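Local structure of recombination protein recR (Deinococcus radiodurans, 1VDD) at the interface of chains A and B and the interface of chains A and C. The protein assembles into a ring-shaped tetramer that binds DNA and acts in homologous recombinational DNA repair, probably together with RecF and RecO. Residues are numbered along the deposited sequence; one frame, centred on the assembly and turned at random. Chains: chain A/B/C, Recombination protein recR.

Contact 1: the interface of chains A and B. Residues chain A 42, 46-47, 49-50; chain B 6, 9-10, 13.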
loop_
_atom_site.group_PDB
_atom_site.type_symbol
_atom_site.label_atom_id
_atom_site.label_comp_id
_atom_site.label_asym_id
_atom_site.label_seq_id
_atom_site.Cartn_x
_atom_site.Cartn_y
_atom_site.Cartn_z
ATOM N N ARG A 42 -33.607 1.063 7.907
ATOM C CA ARG A 42 -33.417 1.962 6.777
ATOM C C ARG A 42 -32.380 1.444 5.787
ATOM O O ARG A 42 -32.486 1.716 4.584
ATOM C CB ARG A 42 -33.075 3.386 7.242
ATOM C CG ARG A 42 -33.378 4.451 6.170
ATOM C CD ARG A 42 -33.324 5.881 6.706
ATOM N NE ARG A 42 -32.089 6.123 7.444
ATOM C CZ ARG A 42 -31.923 5.831 8.729
ATOM N NH1 ARG A 42 -32.927 5.301 9.421
ATOM N NH2 ARG A 42 -30.747 6.033 9.313
ATOM N N ALA A 46 -33.630 0.473 2.151
ATOM C CA ALA A 46 -32.904 1.127 1.055
ATOM C C ALA A 46 -32.449 0.085 0.052
ATOM O O ALA A 46 -32.567 0.281 -1.143
ATOM C CB ALA A 46 -31.710 1.890 1.594
ATOM N N LEU A 47 -31.926 -1.024 0.558
ATOM C CA LEU A 47 -31.477 -2.138 -0.278
ATOM C C LEU A 47 -32.638 -2.646 -1.105
ATOM O O LEU A 47 -32.570 -2.667 -2.328
ATOM C CB LEU A 47 -30.966 -3.298 0.586
ATOM C CG LEU A 47 -29.480 -3.302 0.924
ATOM C CD1 LEU A 47 -29.223 -4.211 2.104
ATOM C CD2 LEU A 47 -28.676 -3.752 -0.309
ATOM N N GLU A 49 -35.828 -1.374 -1.520
ATOM C CA GLU A 49 -36.445 -0.359 -2.368
ATOM C C GLU A 49 -35.723 -0.404 -3.714
ATOM O O GLU A 49 -36.259 -0.895 -4.707
ATOM C CB GLU A 49 -36.264 1.053 -1.789
ATOM C CG GLU A 49 -36.883 1.334 -0.424
ATOM C CD GLU A 49 -36.583 2.760 0.072
ATOM O OE1 GLU A 49 -37.022 3.112 1.190
ATOM O OE2 GLU A 49 -35.910 3.528 -0.654
ATOM N N ALA A 50 -34.487 0.093 -3.722
ATOM C CA ALA A 50 -33.672 0.155 -4.925
ATOM C C ALA A 50 -33.762 -1.079 -5.815
ATOM O O ALA A 50 -33.932 -0.960 -7.024
ATOM C CB ALA A 50 -32.230 0.418 -4.551
ATOM N N SER B 6 -34.156 5.816 -4.960
ATOM C CA SER B 6 -33.817 4.463 -4.540
ATOM C C SER B 6 -32.301 4.322 -4.447
ATOM O O SER B 6 -31.765 3.768 -3.484
ATOM C CB SER B 6 -34.369 3.464 -5.552
ATOM O OG SER B 6 -35.599 3.935 -6.074
ATOM N N SER B 9 -30.641 6.977 -1.835
ATOM C CA SER B 9 -30.904 6.535 -0.465
ATOM C C SER B 9 -30.043 5.333 -0.100
ATOM O O SER B 9 -29.509 5.248 1.011
ATOM C CB SER B 9 -32.385 6.177 -0.296
ATOM O OG SER B 9 -32.644 5.634 0.988
ATOM N N LEU B 10 -29.903 4.407 -1.044
ATOM C CA LEU B 10 -29.102 3.208 -0.817
ATOM C C LEU B 10 -27.658 3.640 -0.607
ATOM O O LEU B 10 -26.976 3.131 0.282
ATOM C CB LEU B 10 -29.191 2.267 -2.021
ATOM C CG LEU B 10 -28.951 0.766 -1.814
ATOM C CD1 LEU B 10 -27.973 0.299 -2.869
ATOM C CD2 LEU B 10 -28.439 0.450 -0.403
ATOM N N GLU B 13 -27.191 5.302 2.818
ATOM C CA GLU B 13 -27.128 4.335 3.892
ATOM C C GLU B 13 -25.876 3.477 3.916
ATOM O O GLU B 13 -25.541 2.886 4.944
ATOM C CB GLU B 13 -28.384 3.471 3.868
ATOM C CG GLU B 13 -29.660 4.223 4.299
ATOM C CD GLU B 13 -29.472 5.050 5.574
ATOM O OE1 GLU B 13 -28.873 4.540 6.547
ATOM O OE2 GLU B 13 -29.929 6.212 5.610
#
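A:Arg42, A:Ala46 and A:Ala50 meet B:Glu13, B:Leu10 and B:Ser6 in a roughly antiparallel, crossing helix pair, part of the two-fold contact that pairs the N-terminal regions of two subunits and forms one kind of joint in the ring. At one end sits a salt bridge. A:Arg42 bends at its third torsion (chi3 50°), which turns NE toward B:Glu13, and NE donates a hydrogen bond to the carboxylate oxygen OE2 at 2.8 Å (144° at the hydrogen). The donor comes from above the carboxylate, 64° out of its plane, and guanidinium and carboxylate stand almost perpendicular. This is therefore no flat two-pronged pairing: A:Arg42 NH2 stays 3.7 Å from B:Glu13 OE1. Next along, B:Leu10 packs against main chain more than side chain. Its CG lies 3.7 Å from the carbonyl O of A:Ala46 and its branch CD2 reaches A:Leu47 CA at 4.0 Å, while the methyl CB of A:Ala46 rests 3.8 Å from B:Leu10 CA. At the far end A:Ala50 CA abuts B:Ser6 CB at 3.4 Å. The small residues let the helix backbones come close together, and B:Ser9 turns its hydroxyl toward the A:Ala46 methyl. Chain A contributes helix 37-53 of the helix-hairpin-helix region, a few residues ahead of the first zinc-binding cysteine, A:Cys57; chain B contributes its first helix, 5-16.

Contact 2: the interface of chains A and C. Residues chain A 83, 94, 97, 100, 138, 168; chain C 186-187, 190, 193.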
loop_
_atom_site.group_PDB
_atom_site.type_symbol
_atom_site.label_atom_id
_atom_site.label_comp_id
_atom_site.label_asym_id
_atom_site.label_seq_id
_atom_site.Cartn_x
_atom_site.Cartn_y
_atom_site.Cartn_z
ATOM N N CYS A 83 -22.556 9.247 -26.080
ATOM C CA CYS A 83 -21.318 8.799 -25.466
ATOM C C CYS A 83 -21.473 7.355 -25.031
ATOM O O CYS A 83 -22.109 7.067 -24.027
ATOM C CB CYS A 83 -21.014 9.686 -24.255
ATOM S SG CYS A 83 -19.360 9.555 -23.599
ATOM N N LEU A 94 -18.284 10.657 -16.061
ATOM C CA LEU A 94 -18.272 11.614 -17.165
ATOM C C LEU A 94 -19.327 12.693 -16.983
ATOM O O LEU A 94 -19.398 13.627 -17.780
ATOM C CB LEU A 94 -18.500 10.914 -18.513
ATOM C CG LEU A 94 -17.459 9.873 -18.926
ATOM C CD1 LEU A 94 -17.797 9.329 -20.305
ATOM C CD2 LEU A 94 -16.068 10.506 -18.921
ATOM N N SER A 97 -18.003 15.353 -14.362
ATOM C CA SER A 97 -16.815 15.872 -15.018
ATOM C C SER A 97 -17.030 17.289 -15.545
ATOM O O SER A 97 -16.104 17.900 -16.092
ATOM C CB SER A 97 -16.412 14.945 -16.166
ATOM O OG SER A 97 -15.248 15.416 -16.815
ATOM N N TYR A 100 -19.775 17.716 -20.275
ATOM C CA TYR A 100 -20.535 16.955 -21.263
ATOM C C TYR A 100 -22.027 16.946 -20.959
ATOM O O TYR A 100 -22.452 16.441 -19.924
ATOM C CB TYR A 100 -20.019 15.512 -21.345
ATOM C CG TYR A 100 -20.800 14.650 -22.309
ATOM C CD1 TYR A 100 -20.642 14.794 -23.683
ATOM C CD2 TYR A 100 -21.739 13.731 -21.846
ATOM C CE1 TYR A 100 -21.405 14.045 -24.572
ATOM C CE2 TYR A 100 -22.505 12.977 -22.727
ATOM C CZ TYR A 100 -22.335 13.140 -24.086
ATOM O OH TYR A 100 -23.103 12.415 -24.965
ATOM N N ILE A 138 -19.326 9.324 -29.436
ATOM C CA ILE A 138 -18.071 9.350 -28.707
ATOM C C ILE A 138 -17.914 7.985 -28.079
ATOM O O ILE A 138 -18.805 7.521 -27.367
ATOM C CB ILE A 138 -18.098 10.395 -27.586
ATOM C CG1 ILE A 138 -18.316 11.791 -28.177
ATOM C CG2 ILE A 138 -16.818 10.324 -26.797
ATOM C CD1 ILE A 138 -18.619 12.862 -27.148
ATOM N N ILE A 168 -12.269 8.734 -26.977
ATOM C CA ILE A 168 -11.704 9.657 -26.001
ATOM C C ILE A 168 -10.186 9.594 -26.111
ATOM O O ILE A 168 -9.631 8.600 -26.565
ATOM C CB ILE A 168 -12.181 9.335 -24.555
ATOM C CG1 ILE A 168 -11.857 7.888 -24.183
ATOM C CG2 ILE A 168 -13.669 9.547 -24.449
ATOM C CD1 ILE A 168 -12.331 7.523 -22.795
ATOM N N LEU C 186 -10.835 12.719 -17.211
ATOM C CA LEU C 186 -11.959 12.284 -18.049
ATOM C C LEU C 186 -12.468 13.453 -18.880
ATOM O O LEU C 186 -12.787 13.296 -20.067
ATOM C CB LEU C 186 -13.105 11.754 -17.191
ATOM C CG LEU C 186 -12.927 10.334 -16.672
ATOM C CD1 LEU C 186 -13.848 10.106 -15.495
ATOM C CD2 LEU C 186 -13.189 9.345 -17.793
ATOM N N GLY C 187 -12.551 14.615 -18.234
ATOM C CA GLY C 187 -13.000 15.819 -18.905
ATOM C C GLY C 187 -12.111 16.170 -20.080
ATOM O O GLY C 187 -12.596 16.338 -21.198
ATOM N N LEU C 190 -12.470 13.753 -22.874
ATOM C CA LEU C 190 -13.629 13.977 -23.745
ATOM C C LEU C 190 -13.441 15.158 -24.699
ATOM O O LEU C 190 -13.788 15.084 -25.881
ATOM C CB LEU C 190 -14.886 14.212 -22.904
ATOM C CG LEU C 190 -15.910 13.072 -22.819
ATOM C CD1 LEU C 190 -17.033 13.472 -21.873
ATOM C CD2 LEU C 190 -16.464 12.750 -24.208
ATOM N N ARG C 193 -10.964 14.391 -27.429
ATOM C CA ARG C 193 -11.294 13.177 -28.170
ATOM C C ARG C 193 -10.991 13.352 -29.658
ATOM O O ARG C 193 -11.378 14.347 -30.276
ATOM C CB ARG C 193 -12.771 12.835 -27.990
ATOM C CG ARG C 193 -13.691 13.713 -28.810
ATOM C CD ARG C 193 -15.031 13.892 -28.149
ATOM N NE ARG C 193 -15.834 14.861 -28.877
ATOM C CZ ARG C 193 -16.578 15.801 -28.304
ATOM N NH1 ARG C 193 -16.618 15.903 -26.979
ATOM N NH2 ARG C 193 -17.291 16.634 -29.060
#
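C:Leu186, C:Gly187 and C:Leu190 line one face of helix 183-191 and C:Arg193 follows in an extended backbone stretch, all set against chain A, where A:Ile138 lies on strand 136-139 and A:Leu94, A:Ser97, A:Tyr100 and A:Ile168 on loops. C:Leu190 buries more surface here than any other residue of the patch, and its two methyls part company: CD1 touches A:Tyr100 CB at 3.7 Å, at the root of the ring, while CD2 meets A:Ile138 CG2 at 3.6 Å, with A:Cys83 SG off to one side at 4.4 Å from C:Leu190 CD2. A turn earlier, the CD2 methyl of A:Leu94 comes in against the side of C:Leu186, the two side chains crossing at about a right angle, CD2 to CD2 at 3.3 Å. Beside them A:Ser97, its hydroxyl anti to the backbone N (chi1 -179°), lays OG alongside the helix at C:Gly187, 3.2 Å from its N, a close approach whose poor geometry makes a hydrogen bond doubtful. C:Arg193 starts with CG between backbone N and carbonyl carbon (chi1 76°), then runs out across A:Ile138, whose CD1 methyl sits 3.5 Å above the guanidinium plane, toward its rim. C:Arg193 NH1 also reaches back to the carbonyl O of C:Leu190 in a weak bond of 3.1 Å. An alanine in place of C:Arg193 would probably leave the A:Ile138 methyl without its guanidinium cover and the C:Leu190 carbonyl without that weak partner. Together these contacts dock the C-terminal helix of one subunit onto the Toprim domain of its neighbour, and the twin contact does the same in reverse, making a two-fold joint of the ring.

The C-alpha centres of contact 1 and contact 2 lie about 29 Å apart, and no residue serves both. Chain A takes part in each, but with different regions: its helix-hairpin-helix part in contact 1, its Toprim part in contact 2, and in sequence the zinc finger cysteines (57 to 72) lie between the chain A residues of the two. Contact 1 has helices on both sides, contact 2 a C-terminal helix on a strand and loops. Because each interface is two-fold and every subunit carries both, the two kinds of joint can alternate around the four copies and close the ring, whose opening would suit the encircling of DNA.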